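Local coordinates for topoisomerase I-like protein (Leishmania donovani, PDB 2B9S), which probably relaxes supercoiled DNA by transiently cutting and resealing one strand, as the DNA-binding subunit of a heterodimeric type IB topoisomerase, at residues R21-L31 against E136-G147; V59-K67 against F104-L112. One frame throughout, in Å; residues are numbered along the deposited sequence.

Contact 1: residues R21-L31 against E136-G147; sequences RWETLAHNGVL and EAEPYRYCVWDG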
# COMPACT_ATOMS: atom_id res chain seq x y z
N ARG D 21 18.03 -7.64 13.44
CA ARG D 21 16.66 -7.33 13.85
C ARG D 21 16.12 -8.28 14.91
O ARG D 21 15.22 -7.93 15.65
CB ARG D 21 15.70 -7.29 12.63
CG ARG D 21 16.10 -6.35 11.52
CD ARG D 21 16.22 -4.91 12.02
NE ARG D 21 14.93 -4.37 12.45
CZ ARG D 21 14.06 -3.78 11.64
NH1 ARG D 21 14.30 -3.65 10.33
NH2 ARG D 21 12.92 -3.33 12.14
N TRP D 22 16.68 -9.50 14.95
CA TRP D 22 16.25 -10.55 15.89
C TRP D 22 17.41 -11.50 16.23
O TRP D 22 18.40 -11.57 15.51
CB TRP D 22 15.04 -11.34 15.37
CG TRP D 22 15.20 -11.93 13.95
CD1 TRP D 22 14.87 -11.31 12.77
CD2 TRP D 22 15.70 -13.22 13.59
NE1 TRP D 22 15.13 -12.13 11.71
CE2 TRP D 22 15.66 -13.30 12.18
CE3 TRP D 22 16.20 -14.31 14.32
CZ2 TRP D 22 16.08 -14.46 11.47
CZ3 TRP D 22 16.62 -15.45 13.62
CH2 TRP D 22 16.56 -15.51 12.21
N GLU D 23 17.26 -12.23 17.34
CA GLU D 23 18.23 -13.24 17.79
C GLU D 23 17.67 -14.62 17.55
O GLU D 23 18.39 -15.54 17.14
CB GLU D 23 18.57 -13.06 19.28
CG GLU D 23 19.44 -11.83 19.54
CD GLU D 23 20.74 -11.83 18.72
OE1 GLU D 23 21.29 -12.95 18.49
OE2 GLU D 23 21.20 -10.73 18.33
N THR D 24 16.38 -14.75 17.80
CA THR D 24 15.68 -16.00 17.55
C THR D 24 14.36 -15.75 16.82
O THR D 24 13.66 -14.76 17.09
CB THR D 24 15.40 -16.81 18.85
OG1 THR D 24 14.63 -16.01 19.75
CG2 THR D 24 16.70 -17.26 19.53
N LEU D 25 14.03 -16.67 15.93
CA LEU D 25 12.79 -16.62 15.20
C LEU D 25 12.26 -18.02 14.92
O LEU D 25 12.92 -18.83 14.30
CB LEU D 25 12.98 -15.81 13.89
CG LEU D 25 11.79 -15.52 12.98
CD1 LEU D 25 10.60 -14.91 13.73
CD2 LEU D 25 12.27 -14.63 11.83
N ALA D 26 11.05 -18.27 15.39
CA ALA D 26 10.35 -19.53 15.17
C ALA D 26 8.95 -19.27 14.61
O ALA D 26 8.22 -18.40 15.09
CB ALA D 26 10.26 -20.31 16.49
N HIS D 27 8.57 -20.05 13.60
CA HIS D 27 7.24 -19.92 13.00
C HIS D 27 6.92 -21.18 12.21
O HIS D 27 7.81 -21.99 11.95
CB HIS D 27 7.13 -18.66 12.10
CG HIS D 27 8.05 -18.66 10.92
ND1 HIS D 27 7.71 -19.24 9.71
CD2 HIS D 27 9.30 -18.17 10.76
CE1 HIS D 27 8.72 -19.11 8.87
NE2 HIS D 27 9.69 -18.46 9.48
N ASN D 28 5.66 -21.33 11.84
CA ASN D 28 5.16 -22.52 11.16
C ASN D 28 4.95 -22.40 9.65
O ASN D 28 4.28 -23.24 9.06
CB ASN D 28 3.84 -22.94 11.82
CG ASN D 28 4.03 -23.36 13.27
OD1 ASN D 28 4.91 -24.15 13.58
ND2 ASN D 28 3.20 -22.84 14.14
N GLY D 29 5.51 -21.36 9.03
CA GLY D 29 5.40 -21.16 7.59
C GLY D 29 4.07 -20.57 7.17
O GLY D 29 3.51 -19.72 7.86
N VAL D 30 3.54 -21.06 6.06
CA VAL D 30 2.43 -20.41 5.38
C VAL D 30 1.24 -21.32 5.15
O VAL D 30 1.40 -22.53 5.03
CB VAL D 30 2.90 -19.82 4.02
CG1 VAL D 30 3.92 -18.68 4.26
CG2 VAL D 30 3.50 -20.91 3.11
N LEU D 31 0.04 -20.73 5.10
CA LEU D 31 -1.17 -21.48 4.77
C LEU D 31 -1.48 -21.35 3.28
O LEU D 31 -1.79 -20.25 2.78
CB LEU D 31 -2.36 -21.03 5.67
CG LEU D 31 -3.73 -21.74 5.55
CD1 LEU D 31 -3.64 -23.27 5.64
CD2 LEU D 31 -4.75 -21.23 6.56
N GLU D 136 -7.69 -24.34 11.14
CA GLU D 136 -6.72 -24.59 10.09
C GLU D 136 -5.65 -23.52 10.09
O GLU D 136 -4.48 -23.80 9.90
CB GLU D 136 -7.40 -24.69 8.73
CG GLU D 136 -6.42 -24.73 7.57
CD GLU D 136 -6.83 -25.68 6.47
OE1 GLU D 136 -8.02 -25.71 6.12
OE2 GLU D 136 -5.96 -26.41 5.96
N ALA D 137 -6.08 -22.29 10.31
CA ALA D 137 -5.21 -21.12 10.39
C ALA D 137 -4.41 -20.98 11.69
O ALA D 137 -3.38 -20.30 11.71
CB ALA D 137 -6.03 -19.85 10.14
N GLU D 138 -4.86 -21.62 12.78
CA GLU D 138 -4.29 -21.39 14.12
C GLU D 138 -2.77 -21.62 14.25
O GLU D 138 -2.09 -20.80 14.86
CB GLU D 138 -5.07 -22.11 15.23
CG GLU D 138 -4.66 -21.72 16.68
CD GLU D 138 -4.96 -20.24 17.04
OE1 GLU D 138 -5.87 -19.64 16.43
OE2 GLU D 138 -4.29 -19.69 17.95
N PRO D 139 -2.23 -22.72 13.68
CA PRO D 139 -0.77 -22.89 13.76
C PRO D 139 0.04 -21.80 13.02
O PRO D 139 1.27 -21.77 13.17
CB PRO D 139 -0.53 -24.24 13.07
CG PRO D 139 -1.84 -24.90 13.01
CD PRO D 139 -2.86 -23.83 12.95
N TYR D 140 -0.63 -20.93 12.26
CA TYR D 140 0.05 -19.98 11.37
C TYR D 140 -0.11 -18.53 11.80
O TYR D 140 0.59 -17.65 11.26
CB TYR D 140 -0.44 -20.15 9.93
CG TYR D 140 -0.27 -21.56 9.39
CD1 TYR D 140 0.98 -22.00 8.97
CD2 TYR D 140 -1.36 -22.43 9.31
CE1 TYR D 140 1.16 -23.28 8.47
CE2 TYR D 140 -1.21 -23.71 8.81
CZ TYR D 140 0.05 -24.14 8.40
OH TYR D 140 0.22 -25.42 7.91
N ARG D 141 -1.01 -18.28 12.75
CA ARG D 141 -1.35 -16.91 13.16
C ARG D 141 -0.28 -16.28 14.02
O ARG D 141 -0.26 -15.07 14.21
CB ARG D 141 -2.77 -16.86 13.88
N TYR D 142 0.63 -17.11 14.53
CA TYR D 142 1.63 -16.62 15.48
C TYR D 142 3.02 -17.11 15.19
O TYR D 142 3.21 -18.19 14.63
CB TYR D 142 1.26 -16.99 16.92
CG TYR D 142 0.02 -16.28 17.38
CD1 TYR D 142 -1.23 -16.88 17.27
CD2 TYR D 142 0.09 -14.99 17.89
CE1 TYR D 142 -2.37 -16.22 17.66
CE2 TYR D 142 -1.05 -14.33 18.29
CZ TYR D 142 -2.27 -14.95 18.18
OH TYR D 142 -3.42 -14.29 18.58
N CYS D 143 3.98 -16.29 15.58
CA CYS D 143 5.38 -16.67 15.56
C CYS D 143 6.00 -16.29 16.91
O CYS D 143 5.35 -15.66 17.74
CB CYS D 143 6.10 -15.99 14.38
SG CYS D 143 6.47 -14.26 14.61
N VAL D 144 7.26 -16.66 17.12
CA VAL D 144 7.97 -16.26 18.32
C VAL D 144 9.23 -15.52 17.89
O VAL D 144 10.14 -16.11 17.30
CB VAL D 144 8.27 -17.48 19.29
CG1 VAL D 144 9.04 -17.02 20.53
CG2 VAL D 144 6.97 -18.16 19.73
N TRP D 145 9.25 -14.23 18.17
CA TRP D 145 10.31 -13.31 17.78
C TRP D 145 11.02 -12.91 19.06
O TRP D 145 10.43 -12.23 19.91
CB TRP D 145 9.67 -12.09 17.11
CG TRP D 145 10.61 -11.00 16.64
CD1 TRP D 145 11.36 -10.16 17.42
CD2 TRP D 145 10.84 -10.58 15.28
NE1 TRP D 145 12.08 -9.29 16.64
CE2 TRP D 145 11.77 -9.51 15.33
CE3 TRP D 145 10.38 -11.03 14.03
CZ2 TRP D 145 12.23 -8.86 14.16
CZ3 TRP D 145 10.85 -10.39 12.87
CH2 TRP D 145 11.77 -9.32 12.95
N ASP D 146 12.28 -13.33 19.20
CA ASP D 146 13.08 -13.10 20.40
C ASP D 146 12.35 -13.51 21.70
O ASP D 146 12.35 -12.75 22.68
CB ASP D 146 13.53 -11.64 20.48
CG ASP D 146 14.68 -11.32 19.55
OD1 ASP D 146 15.27 -12.24 18.97
OD2 ASP D 146 15.00 -10.12 19.40
N GLY D 147 11.70 -14.67 21.69
CA GLY D 147 10.99 -15.19 22.87
C GLY D 147 9.58 -14.66 23.10
O GLY D 147 8.83 -15.22 23.89
O HOH W 1 11.91 -16.36 19.51
O HOH W 2 3.73 -19.23 12.20
O HOH W 3 3.08 -18.07 9.97
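Asp146 reaches across to the backbone of 21-31 and takes two N-H groups on a single carboxylate oxygen. Glu23 N comes to Asp146 OD1 at 2.6 Å on the side facing OD2, and Thr24 N meets the same OD1 nearly head-on at 3.0 Å. The return bond, Asp146 N to Thr24 O at 2.9 Å, closes the pairing here; a short acidic side chain suits a place where two amides converge and would probably be stabilised as the anion. Next along the chain, Ala26 and Val144 exchange both backbone bonds as a hydrogen-bonded antiparallel pair. Strand 25-26 is an outer strand of a three-stranded antiparallel sheet, with 142-145 in the middle and 148-151 beyond, in the DNA-binding part of the topoisomerase IB core.

Beyond His27 direct backbone pairing gives way to water: one molecule bridges Asn28 N to Tyr142 O and another joins Gly29 O to Tyr140 O. Gly29 has a positive phi of 79°, which a residue without a side chain adopts easily. Leu25 and Trp145 share one face of the sheet. Trp145 CG lies opposite its own backbone N (chi1 179°), which carries the indole to Trp22: the edge of Trp22 points at the face of Trp145, the planes 63° apart, and Trp22 CB sits over the five-membered ring of Trp145. Trp22 also stacks on His210. At the far end Leu31 CB lies over one face of the Tyr140 ring near its rim, 4.0 Å from Tyr140 CD2; Leu31 CD1 packs on Glu136 CG at 3.7 Å and Leu31 CD2 on Ala137.

Contact 2: residues V59-K67 against F104-L112; sequences VATMFAVMK and FEPIYQWHL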
# COMPACT_ATOMS: atom_id res chain seq x y z
N VAL D 59 -9.00 -21.23 -14.92
CA VAL D 59 -8.74 -19.90 -15.48
C VAL D 59 -9.95 -19.31 -16.22
O VAL D 59 -10.26 -18.13 -16.07
CB VAL D 59 -7.42 -19.89 -16.30
CG1 VAL D 59 -7.15 -18.51 -16.93
CG2 VAL D 59 -6.25 -20.27 -15.39
N ALA D 60 -10.65 -20.14 -16.99
CA ALA D 60 -11.96 -19.79 -17.57
C ALA D 60 -12.96 -19.32 -16.51
O ALA D 60 -13.69 -18.36 -16.72
CB ALA D 60 -12.54 -20.99 -18.37
N THR D 61 -13.00 -20.02 -15.38
CA THR D 61 -13.95 -19.74 -14.30
C THR D 61 -13.64 -18.40 -13.65
O THR D 61 -14.54 -17.70 -13.23
CB THR D 61 -13.96 -20.92 -13.22
OG1 THR D 61 -14.25 -22.17 -13.86
CG2 THR D 61 -15.00 -20.69 -12.10
N MET D 62 -12.37 -18.07 -13.55
CA MET D 62 -11.92 -16.79 -12.97
C MET D 62 -12.55 -15.57 -13.68
O MET D 62 -13.07 -14.67 -13.04
CB MET D 62 -10.40 -16.70 -13.04
CG MET D 62 -9.65 -17.45 -11.99
SD MET D 62 -7.90 -17.47 -12.40
CE MET D 62 -7.37 -18.71 -11.19
N PHE D 63 -12.51 -15.60 -15.00
CA PHE D 63 -13.14 -14.62 -15.89
C PHE D 63 -14.67 -14.68 -15.89
O PHE D 63 -15.34 -13.65 -15.67
CB PHE D 63 -12.60 -14.87 -17.31
CG PHE D 63 -13.06 -13.85 -18.35
CD1 PHE D 63 -12.56 -12.54 -18.33
CD2 PHE D 63 -13.95 -14.21 -19.35
CE1 PHE D 63 -12.96 -11.61 -19.28
CE2 PHE D 63 -14.35 -13.27 -20.32
CZ PHE D 63 -13.85 -11.98 -20.29
N ALA D 64 -15.23 -15.87 -16.15
CA ALA D 64 -16.68 -16.12 -16.21
C ALA D 64 -17.45 -15.53 -15.04
O ALA D 64 -18.54 -14.99 -15.20
CB ALA D 64 -16.97 -17.65 -16.30
N VAL D 65 -16.86 -15.67 -13.87
CA VAL D 65 -17.38 -15.29 -12.56
C VAL D 65 -17.39 -13.75 -12.36
O VAL D 65 -18.15 -13.21 -11.53
CB VAL D 65 -16.48 -16.03 -11.54
CG1 VAL D 65 -16.01 -15.17 -10.38
CG2 VAL D 65 -17.08 -17.38 -11.12
N MET D 66 -16.56 -13.06 -13.15
CA MET D 66 -16.43 -11.60 -13.10
C MET D 66 -17.37 -10.84 -14.03
O MET D 66 -17.17 -9.65 -14.24
CB MET D 66 -14.98 -11.19 -13.37
CG MET D 66 -14.04 -11.52 -12.23
SD MET D 66 -12.37 -10.88 -12.50
CE MET D 66 -12.66 -9.09 -12.35
N LYS D 67 -18.39 -11.52 -14.57
CA LYS D 67 -19.34 -10.97 -15.56
C LYS D 67 -19.97 -9.60 -15.23
O LYS D 67 -20.20 -8.79 -16.12
CB LYS D 67 -20.47 -11.98 -15.82
CG LYS D 67 -21.33 -11.66 -17.02
CD LYS D 67 -22.60 -12.49 -17.00
CE LYS D 67 -23.43 -12.26 -18.27
NZ LYS D 67 -24.71 -13.06 -18.20
N PHE D 104 -19.46 -18.21 -21.79
CA PHE D 104 -19.15 -18.66 -20.44
C PHE D 104 -20.36 -18.85 -19.57
O PHE D 104 -20.23 -19.09 -18.38
CB PHE D 104 -18.24 -17.65 -19.76
CG PHE D 104 -16.90 -17.49 -20.41
CD1 PHE D 104 -15.84 -18.34 -20.07
CD2 PHE D 104 -16.68 -16.46 -21.34
CE1 PHE D 104 -14.59 -18.19 -20.66
CE2 PHE D 104 -15.42 -16.30 -21.95
CZ PHE D 104 -14.37 -17.17 -21.60
N GLU D 105 -21.54 -18.76 -20.17
CA GLU D 105 -22.80 -18.73 -19.41
C GLU D 105 -23.07 -19.95 -18.50
O GLU D 105 -23.51 -19.78 -17.35
CB GLU D 105 -23.98 -18.42 -20.36
CG GLU D 105 -25.26 -17.94 -19.67
CD GLU D 105 -25.06 -16.67 -18.78
OE1 GLU D 105 -24.05 -15.93 -18.90
OE2 GLU D 105 -25.96 -16.42 -17.96
N PRO D 106 -22.82 -21.19 -19.00
CA PRO D 106 -23.01 -22.33 -18.07
C PRO D 106 -22.14 -22.21 -16.79
O PRO D 106 -22.60 -22.53 -15.70
CB PRO D 106 -22.61 -23.55 -18.92
CG PRO D 106 -22.78 -23.11 -20.34
CD PRO D 106 -22.42 -21.65 -20.35
N ILE D 107 -20.90 -21.74 -16.92
CA ILE D 107 -20.06 -21.59 -15.74
C ILE D 107 -20.56 -20.44 -14.85
O ILE D 107 -20.63 -20.58 -13.63
CB ILE D 107 -18.57 -21.40 -16.07
CG1 ILE D 107 -18.02 -22.68 -16.74
CG2 ILE D 107 -17.82 -20.97 -14.79
CD1 ILE D 107 -16.58 -22.54 -17.26
N TYR D 108 -20.89 -19.30 -15.46
CA TYR D 108 -21.49 -18.19 -14.71
C TYR D 108 -22.69 -18.63 -13.89
O TYR D 108 -22.81 -18.31 -12.71
CB TYR D 108 -21.93 -17.06 -15.63
CG TYR D 108 -22.46 -15.87 -14.86
CD1 TYR D 108 -23.78 -15.45 -14.99
CD2 TYR D 108 -21.63 -15.17 -13.97
CE1 TYR D 108 -24.25 -14.36 -14.28
CE2 TYR D 108 -22.09 -14.08 -13.25
CZ TYR D 108 -23.41 -13.67 -13.41
OH TYR D 108 -23.88 -12.59 -12.69
N GLN D 109 -23.61 -19.33 -14.55
CA GLN D 109 -24.81 -19.83 -13.88
C GLN D 109 -24.49 -20.81 -12.76
O GLN D 109 -25.10 -20.73 -11.69
CB GLN D 109 -25.77 -20.44 -14.91
CG GLN D 109 -26.33 -19.40 -15.90
CD GLN D 109 -27.06 -18.26 -15.20
OE1 GLN D 109 -27.65 -18.45 -14.13
NE2 GLN D 109 -27.02 -17.08 -15.80
N TRP D 110 -23.53 -21.71 -12.99
CA TRP D 110 -22.99 -22.58 -11.92
C TRP D 110 -22.54 -21.75 -10.72
O TRP D 110 -22.89 -22.06 -9.58
CB TRP D 110 -21.81 -23.42 -12.45
CG TRP D 110 -21.07 -24.19 -11.37
CD1 TRP D 110 -21.40 -25.43 -10.86
CD2 TRP D 110 -19.89 -23.77 -10.66
NE1 TRP D 110 -20.49 -25.80 -9.90
CE2 TRP D 110 -19.56 -24.81 -9.75
CE3 TRP D 110 -19.07 -22.63 -10.72
CZ2 TRP D 110 -18.45 -24.74 -8.89
CZ3 TRP D 110 -17.97 -22.56 -9.87
CH2 TRP D 110 -17.67 -23.61 -8.95
N HIS D 111 -21.79 -20.69 -10.97
CA HIS D 111 -21.30 -19.79 -9.92
C HIS D 111 -22.43 -19.12 -9.11
O HIS D 111 -22.29 -18.92 -7.89
CB HIS D 111 -20.32 -18.76 -10.53
CG HIS D 111 -20.30 -17.44 -9.81
ND1 HIS D 111 -19.63 -17.24 -8.62
CD2 HIS D 111 -20.87 -16.25 -10.13
CE1 HIS D 111 -19.80 -15.99 -8.23
NE2 HIS D 111 -20.55 -15.37 -9.12
N LEU D 112 -23.53 -18.76 -9.78
CA LEU D 112 -24.68 -18.14 -9.11
C LEU D 112 -25.43 -19.13 -8.23
O LEU D 112 -26.01 -18.74 -7.22
CB LEU D 112 -25.66 -17.53 -10.12
CG LEU D 112 -25.30 -16.30 -10.95
CD1 LEU D 112 -26.52 -15.87 -11.75
CD2 LEU D 112 -24.79 -15.14 -10.08
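Lys67 lies across the ring of Tyr108, its aliphatic chain serving as a lid and its ammonium group going on to Glu105. Lys67 CD makes a CH-pi contact almost straight above the middle of the Tyr108 ring, 3.7 Å from the centroid, and Lys67 CB rests over the same face. With CG turned away from the backbone N (chi1 -168°) and every later torsion extended, the chain is long enough to pass right over the phenol before Lys67 NZ makes a salt bridge with Glu105 OE1 at 3.0 Å. NZ arrives on the syn side of the carboxylate, tilted out of its plane.

Phe63 and Phe104 meet as an offset edge-to-face pair, with planes at 67° and centroids 5.2 Å apart; the edge of Phe63, at CD2 and CE2, faces the Phe104 ring. Ala64, whose side chain is a lone methyl, lets the helices come close: its CB touches both Phe104 CB and Ile107 CG2 at 3.7 Å, and Ala64 CA is 5.4 Å from Tyr108 CA. The branched Ile107 also spreads CG2 against Thr61, whose hydroxyl bonds to Glu57 O and His39. Val65 places CG2 over the face of the His111 imidazole, 3.8 Å from its centroid.

The segments 59-64 and 105-112, parts of helices 54-64 and 105-119, cross at -72°, their axes 9.2 Å apart at closest. Phe104 is the N-cap residue of the second helix. Strand 43-45 contributes Ile43 against Phe104 and Ile107, while helix 75-89 sends Trp85 to Ala60 and stacks Phe81 on Phe63.

How the contacts relate
Contact 1 and contact 2 both belong to the DNA-binding region of the eukaryotic topoisomerase I family, with centres about 38 Å apart and nearest atoms about 15 Å apart, so they do not touch. In chain order 21-31 comes first, then 59-67, 104-112 and 136-147: both segments of contact 2 fall between those of contact 1. Helices 105-119 and 125-137, consecutive in sequence, lead from the helix pair of contact 2 back to the sheet of contact 1. The nearest atoms of contact 1 lie about 4 Å from the bound DNA and those of contact 2 about 7 Å, consistent with a region that lines the duplex.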